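Local coordinates for protein adhesin LabA (Helicobacter pylori, PDB 6GMM) that probably serves as a bacterial lectin that attaches Helicobacter pylori to the gastric mucosa by recognising LacdiNAc sugars, at residues A[69-82]-A[198-210]. Numbering follows the deposited sequence.
Sequences AAGLWQVMSYAISP and IITTLNSACPWIN
Leu202 of helix 198-205 packs against Leu72 and Met76 of helix 69-76, and this apolar group is the tight part of the contact. Leu202 CD1 lies 3.9 Å from Leu72 CD2. Met76 and Leu202 meet tip to tip. The Met76 chain is bent at chi2 and chi3 (73° and 78°), which brings its methyl CE round to both Leu202 CD2 and Ile209 CD1, the latter at 3.8 Å. Toward Ala69 the helices are joined by isoleucines: the Ile199 side chain crosses that of Leu72 at about a right angle, CD1 touching Leu72 CD2, and Ile198 CG2 touches Trp73 CB at 4.0 Å. At Cys206 the backbone leaves the helix with positive phi. Pro207 meets Ile80, with CG 3.7 Å from Ile80 CG2.

Beyond the helices, segments 69-82 and 198-210 form a single beta bridge at Ile80 and Ile209, a non-hydrogen-bonded antiparallel pair. Two nearly straight backbone hydrogen bonds flank it: Asn210 N to Ala79 O (3.0 Å) and Ser81 N to Trp208 O (3.1 Å). The Ile209 side chain turns back into the apolar group. The outer end is looser and wetter. There one water links Ser81 OG to Asn210 ND2, and it also lies in the plane of the Trp208 ring, at its edge. Exposed Pro82 brings CD to 3.6 Å from Asn210 ND2.

Both segments match the SabA N-terminal extracellular adhesion domain family. Cys206 is disulfide-bonded to Cys235 in helix 234-237, whose Ala234 touches Met76 and Ile209. Helix 128-145 covers Trp73 and Ile198, and helix 239-264 packs on Ile199.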
ATOM      1  N   ALA A  69       4.199  11.983   7.793  1.00 17.09           N
ATOM      2  CA  ALA A  69       5.568  12.163   8.309  1.00 17.14           C
ATOM      3  C   ALA A  69       5.848  13.644   8.600  1.00 23.37           C
ATOM      4  O   ALA A  69       6.330  13.967   9.686  1.00 22.85           O
ATOM      5  CB  ALA A  69       6.594  11.595   7.357  1.00 17.17           C
ATOM      6  N   ALA A  70       5.479  14.547   7.658  1.00 21.00           N
ATOM      7  CA  ALA A  70       5.633  15.991   7.805  1.00 19.91           C
ATOM      8  C   ALA A  70       4.758  16.503   8.956  1.00 25.01           C
ATOM      9  O   ALA A  70       5.204  17.335   9.742  1.00 29.55           O
ATOM     10  CB  ALA A  70       5.275  16.704   6.506  1.00 20.06           C
ATOM     11  N   GLY A  71       3.541  16.006   9.048  1.00 21.02           N
ATOM     12  CA  GLY A  71       2.595  16.386  10.094  1.00 21.77           C
ATOM     13  C   GLY A  71       3.086  16.083  11.503  1.00 22.37           C
ATOM     14  O   GLY A  71       2.898  16.916  12.389  1.00 21.22           O
ATOM     15  N   LEU A  72       3.718  14.889  11.743  1.00 18.86           N
ATOM     16  CA  LEU A  72       4.222  14.567  13.090  1.00 18.81           C
ATOM     17  C   LEU A  72       5.255  15.633  13.466  1.00 21.36           C
ATOM     18  O   LEU A  72       5.111  16.270  14.502  1.00 20.44           O
ATOM     19  CB  LEU A  72       4.806  13.145  13.232  1.00 18.60           C
ATOM     20  CG  LEU A  72       5.229  12.696  14.670  1.00 22.18           C
ATOM     21  CD1 LEU A  72       4.020  12.416  15.551  1.00 24.48           C
ATOM     22  CD2 LEU A  72       6.105  11.435  14.638  1.00 20.32           C
ATOM     23  N   TRP A  73       6.221  15.885  12.558  1.00 19.39           N
ATOM     24  CA  TRP A  73       7.269  16.865  12.733  1.00 20.13           C
ATOM     25  C   TRP A  73       6.683  18.237  12.979  1.00 23.14           C
ATOM     26  O   TRP A  73       7.095  18.878  13.938  1.00 24.58           O
ATOM     27  CB  TRP A  73       8.200  16.874  11.521  1.00 20.04           C
ATOM     28  CG  TRP A  73       9.293  17.907  11.588  1.00 21.55           C
ATOM     29  CD1 TRP A  73       9.479  18.955  10.738  1.00 24.32           C
ATOM     30  CD2 TRP A  73      10.329  18.008  12.580  1.00 21.92           C
ATOM     31  NE1 TRP A  73      10.601  19.665  11.097  1.00 22.27           N
ATOM     32  CE2 TRP A  73      11.142  19.106  12.223  1.00 24.23           C
ATOM     33  CE3 TRP A  73      10.710  17.213  13.680  1.00 23.82           C
ATOM     34  CZ2 TRP A  73      12.265  19.483  12.975  1.00 23.89           C
ATOM     35  CZ3 TRP A  73      11.826  17.581  14.412  1.00 25.56           C
ATOM     36  CH2 TRP A  73      12.574  18.721  14.076  1.00 25.54           C
ATOM     37  N   GLN A  74       5.694  18.670  12.177  1.00 18.99           N
ATOM     38  CA  GLN A  74       5.065  19.976  12.393  1.00 19.49           C
ATOM     39  C   GLN A  74       4.344  20.086  13.727  1.00 24.26           C
ATOM     40  O   GLN A  74       4.370  21.149  14.333  1.00 26.05           O
ATOM     41  CB  GLN A  74       4.073  20.337  11.290  1.00 19.85           C
ATOM     42  CG  GLN A  74       4.731  20.754   9.986  1.00 20.09           C
ATOM     43  CD  GLN A  74       3.777  20.703   8.812  1.00 28.50           C
ATOM     44  OE1 GLN A  74       2.649  20.222   8.899  1.00 19.34           O
ATOM     45  NE2 GLN A  74       4.193  21.231   7.682  1.00 19.55           N
ATOM     46  N   VAL A  75       3.666  19.042  14.158  1.00 21.06           N
ATOM     47  CA  VAL A  75       2.876  19.123  15.380  1.00 22.66           C
ATOM     48  C   VAL A  75       3.714  18.987  16.676  1.00 28.65           C
ATOM     49  O   VAL A  75       3.238  19.445  17.722  1.00 28.77           O
ATOM     50  CB  VAL A  75       1.657  18.152  15.352  1.00 25.91           C
ATOM     51  CG1 VAL A  75       2.017  16.768  15.879  1.00 24.86           C
ATOM     52  CG2 VAL A  75       0.474  18.746  16.113  1.00 27.09           C
ATOM     53  N   MET A  76       4.941  18.391  16.641  1.00 25.72           N
ATOM     54  CA  MET A  76       5.629  18.308  17.940  1.00 25.82           C
ATOM     55  C   MET A  76       7.091  18.904  18.001  1.00 26.70           C
ATOM     56  O   MET A  76       7.667  18.920  19.087  1.00 23.81           O
ATOM     57  CB  MET A  76       5.594  16.877  18.503  1.00 28.61           C
ATOM     58  CG  MET A  76       5.980  15.810  17.518  1.00 32.37           C
ATOM     59  SD  MET A  76       7.749  15.831  17.185  1.00 36.36           S
ATOM     60  CE  MET A  76       8.367  14.976  18.699  1.00 33.20           C
ATOM     61  N   SER A  77       7.660  19.392  16.880  1.00 23.59           N
ATOM     62  CA  SER A  77       9.015  19.962  16.826  1.00 23.50           C
ATOM     63  C   SER A  77       9.200  21.148  17.799  1.00 31.29           C
ATOM     64  O   SER A  77      10.252  21.278  18.452  1.00 32.05           O
ATOM     65  CB  SER A  77       9.362  20.379  15.404  1.00 27.21           C
ATOM     66  OG  SER A  77       8.457  21.369  14.928  1.00 36.40           O
ATOM     67  N   TYR A  78       8.135  21.965  17.957  1.00 26.58           N
ATOM     68  CA  TYR A  78       8.146  23.082  18.876  1.00 24.65           C
ATOM     69  C   TYR A  78       8.404  22.647  20.315  1.00 27.72           C
ATOM     70  O   TYR A  78       9.025  23.397  21.052  1.00 30.15           O
ATOM     71  CB  TYR A  78       6.854  23.912  18.753  1.00 25.88           C
ATOM     72  CG  TYR A  78       5.690  23.444  19.591  1.00 28.64           C
ATOM     73  CD1 TYR A  78       4.848  22.435  19.144  1.00 30.89           C
ATOM     74  CD2 TYR A  78       5.392  24.053  20.806  1.00 31.61           C
ATOM     75  CE1 TYR A  78       3.758  22.012  19.905  1.00 33.29           C
ATOM     76  CE2 TYR A  78       4.307  23.640  21.577  1.00 33.98           C
ATOM     77  CZ  TYR A  78       3.502  22.604  21.132  1.00 39.83           C
ATOM     78  OH  TYR A  78       2.431  22.196  21.894  1.00 41.82           O
ATOM     79  N   ALA A  79       7.938  21.486  20.735  1.00 23.26           N
ATOM     80  CA  ALA A  79       8.164  21.079  22.117  1.00 23.36           C
ATOM     81  C   ALA A  79       9.430  20.233  22.296  1.00 24.62           C
ATOM     82  O   ALA A  79       9.664  19.684  23.374  1.00 23.76           O
ATOM     83  CB  ALA A  79       6.940  20.365  22.662  1.00 24.32           C
ATOM     84  N   ILE A  80      10.262  20.140  21.254  1.00 22.84           N
ATOM     85  CA  ILE A  80      11.509  19.386  21.377  1.00 24.64           C
ATOM     86  C   ILE A  80      12.524  20.269  22.065  1.00 33.75           C
ATOM     87  O   ILE A  80      12.804  21.382  21.582  1.00 33.80           O
ATOM     88  CB  ILE A  80      12.053  18.879  20.016  1.00 26.93           C
ATOM     89  CG1 ILE A  80      11.199  17.747  19.464  1.00 27.33           C
ATOM     90  CG2 ILE A  80      13.545  18.466  20.138  1.00 28.33           C
ATOM     91  CD1 ILE A  80      11.411  17.515  18.006  1.00 37.84           C
ATOM     92  N   SER A  81      13.091  19.756  23.189  1.00 33.73           N
ATOM     93  CA  SER A  81      14.115  20.379  24.026  1.00 34.01           C
ATOM     94  C   SER A  81      15.072  21.194  23.137  1.00 37.23           C
ATOM     95  O   SER A  81      15.660  20.622  22.208  1.00 36.73           O
ATOM     96  CB  SER A  81      14.866  19.311  24.812  1.00 38.03           C
ATOM     97  OG  SER A  81      15.319  19.887  26.021  1.00 48.06           O
ATOM     98  N   PRO A  82      15.113  22.542  23.320  1.00 31.94           N
ATOM     99  CA  PRO A  82      15.880  23.411  22.412  1.00 30.51           C
ATOM    100  C   PRO A  82      17.183  22.835  21.887  1.00 33.06           C
ATOM    101  O   PRO A  82      18.087  22.478  22.633  1.00 34.30           O
ATOM    102  CB  PRO A  82      16.087  24.692  23.220  1.00 32.75           C
ATOM    103  CG  PRO A  82      15.345  24.469  24.534  1.00 38.78           C
ATOM    104  CD  PRO A  82      14.396  23.355  24.311  1.00 34.12           C
ATOM    105  N   ILE A 198      12.952  11.747   8.436  1.00 17.50           N
ATOM    106  CA  ILE A 198      12.281  12.481   9.513  1.00 17.51           C
ATOM    107  C   ILE A 198      12.047  11.568  10.725  1.00 21.12           C
ATOM    108  O   ILE A 198      12.614  11.823  11.760  1.00 21.43           O
ATOM    109  CB  ILE A 198      10.947  13.110   9.038  1.00 18.77           C
ATOM    110  CG1 ILE A 198      11.183  14.242   8.002  1.00 18.44           C
ATOM    111  CG2 ILE A 198      10.119  13.595  10.253  1.00 17.56           C
ATOM    112  CD1 ILE A 198       9.909  14.745   7.344  1.00 17.39           C
ATOM    113  N   ILE A 199      11.275  10.476  10.552  1.00 21.48           N
ATOM    114  CA  ILE A 199      10.851   9.538  11.588  1.00 22.33           C
ATOM    115  C   ILE A 199      12.024   8.741  12.146  1.00 24.37           C
ATOM    116  O   ILE A 199      12.152   8.650  13.370  1.00 22.45           O
ATOM    117  CB  ILE A 199       9.671   8.627  11.103  1.00 25.87           C
ATOM    118  CG1 ILE A 199       8.596   9.433  10.311  1.00 26.29           C
ATOM    119  CG2 ILE A 199       9.026   7.864  12.272  1.00 26.71           C
ATOM    120  CD1 ILE A 199       7.702  10.449  11.139  1.00 34.10           C
ATOM    121  N   THR A 200      12.888   8.181  11.269  1.00 20.13           N
ATOM    122  CA  THR A 200      14.053   7.413  11.737  1.00 20.28           C
ATOM    123  C   THR A 200      14.960   8.296  12.607  1.00 23.12           C
ATOM    124  O   THR A 200      15.269   7.873  13.729  1.00 21.94           O
ATOM    125  CB  THR A 200      14.777   6.708  10.586  1.00 27.96           C
ATOM    126  OG1 THR A 200      13.794   5.967   9.848  1.00 32.75           O
ATOM    127  CG2 THR A 200      15.845   5.748  11.077  1.00 22.67           C
ATOM    128  N   THR A 201      15.311   9.549  12.126  1.00 20.38           N
ATOM    129  CA  THR A 201      16.175  10.469  12.896  1.00 21.31           C
ATOM    130  C   THR A 201      15.504  10.858  14.218  1.00 26.90           C
ATOM    131  O   THR A 201      16.168  10.819  15.256  1.00 28.59           O
ATOM    132  CB  THR A 201      16.655  11.678  12.064  1.00 23.80           C
ATOM    133  OG1 THR A 201      17.053  11.246  10.752  1.00 26.32           O
ATOM    134  CG2 THR A 201      17.817  12.367  12.699  1.00 20.04           C
ATOM    135  N   LEU A 202      14.184  11.175  14.185  1.00 22.97           N
ATOM    136  CA  LEU A 202      13.409  11.533  15.381  1.00 23.72           C
ATOM    137  C   LEU A 202      13.451  10.411  16.405  1.00 28.70           C
ATOM    138  O   LEU A 202      13.706  10.652  17.580  1.00 29.35           O
ATOM    139  CB  LEU A 202      11.934  11.764  15.010  1.00 24.03           C
ATOM    140  CG  LEU A 202      11.196  13.007  15.533  1.00 30.53           C
ATOM    141  CD1 LEU A 202       9.693  12.797  15.480  1.00 31.32           C
ATOM    142  CD2 LEU A 202      11.622  13.433  16.963  1.00 36.33           C
ATOM    143  N   ASN A 203      13.196   9.187  15.951  1.00 26.06           N
ATOM    144  CA  ASN A 203      13.113   8.009  16.795  1.00 27.05           C
ATOM    145  C   ASN A 203      14.424   7.645  17.460  1.00 33.26           C
ATOM    146  O   ASN A 203      14.409   7.400  18.670  1.00 33.51           O
ATOM    147  CB  ASN A 203      12.527   6.835  16.013  1.00 22.89           C
ATOM    148  CG  ASN A 203      12.215   5.634  16.863  1.00 44.64           C
ATOM    149  OD1 ASN A 203      11.417   5.686  17.817  1.00 31.07           O
ATOM    150  ND2 ASN A 203      12.855   4.529  16.534  1.00 39.28           N
ATOM    151  N   SER A 204      15.547   7.603  16.692  1.00 31.15           N
ATOM    152  CA  SER A 204      16.874   7.246  17.238  1.00 32.66           C
ATOM    153  C   SER A 204      17.496   8.354  18.115  1.00 33.58           C
ATOM    154  O   SER A 204      18.048   8.050  19.186  1.00 33.38           O
ATOM    155  CB  SER A 204      17.834   6.803  16.134  1.00 39.77           C
ATOM    156  OG  SER A 204      17.919   7.755  15.086  1.00 54.45           O
ATOM    157  N   ALA A 205      17.394   9.641  17.679  1.00 26.69           N
ATOM    158  CA  ALA A 205      17.898  10.754  18.470  1.00 26.79           C
ATOM    159  C   ALA A 205      17.075  10.832  19.763  1.00 31.08           C
ATOM    160  O   ALA A 205      17.630  11.100  20.826  1.00 31.29           O
ATOM    161  CB  ALA A 205      17.788  12.052  17.690  1.00 26.59           C
ATOM    162  N   CYS A 206      15.769  10.485  19.677  1.00 27.21           N
ATOM    163  CA  CYS A 206      14.827  10.450  20.802  1.00 27.53           C
ATOM    164  C   CYS A 206      15.052  11.625  21.798  1.00 27.33           C
ATOM    165  O   CYS A 206      15.322  11.374  22.976  1.00 26.63           O
ATOM    166  CB  CYS A 206      14.905   9.100  21.506  1.00 29.69           C
ATOM    167  SG  CYS A 206      13.798   8.959  22.932  1.00 35.15           S
ATOM    168  N   PRO A 207      14.969  12.902  21.360  1.00 23.70           N
ATOM    169  CA  PRO A 207      15.223  14.015  22.295  1.00 24.38           C
ATOM    170  C   PRO A 207      14.142  14.111  23.373  1.00 30.54           C
ATOM    171  O   PRO A 207      13.119  13.437  23.257  1.00 32.11           O
ATOM    172  CB  PRO A 207      15.202  15.235  21.369  1.00 24.35           C
ATOM    173  CG  PRO A 207      14.264  14.823  20.271  1.00 26.74           C
ATOM    174  CD  PRO A 207      14.662  13.413  20.009  1.00 23.43           C
ATOM    175  N   TRP A 208      14.359  14.929  24.402  1.00 28.14           N
ATOM    176  CA  TRP A 208      13.390  15.121  25.476  1.00 29.72           C
ATOM    177  C   TRP A 208      12.308  16.073  24.998  1.00 33.28           C
ATOM    178  O   TRP A 208      12.532  16.830  24.066  1.00 31.12           O
ATOM    179  CB  TRP A 208      14.099  15.675  26.716  1.00 30.20           C
ATOM    180  CG  TRP A 208      13.259  15.875  27.943  1.00 32.56           C
ATOM    181  CD1 TRP A 208      12.911  17.069  28.503  1.00 36.11           C
ATOM    182  CD2 TRP A 208      12.795  14.859  28.843  1.00 33.63           C
ATOM    183  NE1 TRP A 208      12.259  16.863  29.701  1.00 37.26           N
ATOM    184  CE2 TRP A 208      12.169  15.514  29.932  1.00 39.29           C
ATOM    185  CE3 TRP A 208      12.847  13.456  28.840  1.00 35.41           C
ATOM    186  CZ2 TRP A 208      11.558  14.808  30.985  1.00 39.70           C
ATOM    187  CZ3 TRP A 208      12.274  12.759  29.901  1.00 38.56           C
ATOM    188  CH2 TRP A 208      11.628  13.433  30.951  1.00 40.15           C
ATOM    189  N   ILE A 209      11.118  15.986  25.585  1.00 32.19           N
ATOM    190  CA  ILE A 209      10.005  16.883  25.270  1.00 31.28           C
ATOM    191  C   ILE A 209       9.888  17.788  26.486  1.00 32.92           C
ATOM    192  O   ILE A 209       9.937  17.272  27.609  1.00 32.72           O
ATOM    193  CB  ILE A 209       8.682  16.100  24.956  1.00 34.37           C
ATOM    194  CG1 ILE A 209       8.802  15.175  23.679  1.00 33.58           C
ATOM    195  CG2 ILE A 209       7.469  17.039  24.844  1.00 35.26           C
ATOM    196  CD1 ILE A 209       9.143  15.888  22.312  1.00 39.39           C
ATOM    197  N   ASN A 210       9.754  19.118  26.276  1.00 29.43           N
ATOM    198  CA  ASN A 210       9.661  20.123  27.355  1.00 30.42           C
ATOM    199  C   ASN A 210       8.623  19.703  28.397  1.00 35.41           C
ATOM    200  O   ASN A 210       7.492  19.349  28.034  1.00 31.24           O
ATOM    201  CB  ASN A 210       9.364  21.557  26.812  1.00 29.29           C
ATOM    202  CG  ASN A 210      10.386  22.128  25.834  1.00 42.82           C
ATOM    203  OD1 ASN A 210      10.065  22.980  24.972  1.00 31.07           O
ATOM    204  ND2 ASN A 210      11.639  21.689  25.942  1.00 31.27           N
TER
HETATM  205  O   HOH W   1       8.394  25.323  23.162  1.00 51.96           O
HETATM  206  O   HOH W   2      13.400  20.618  27.841  1.00 31.72           O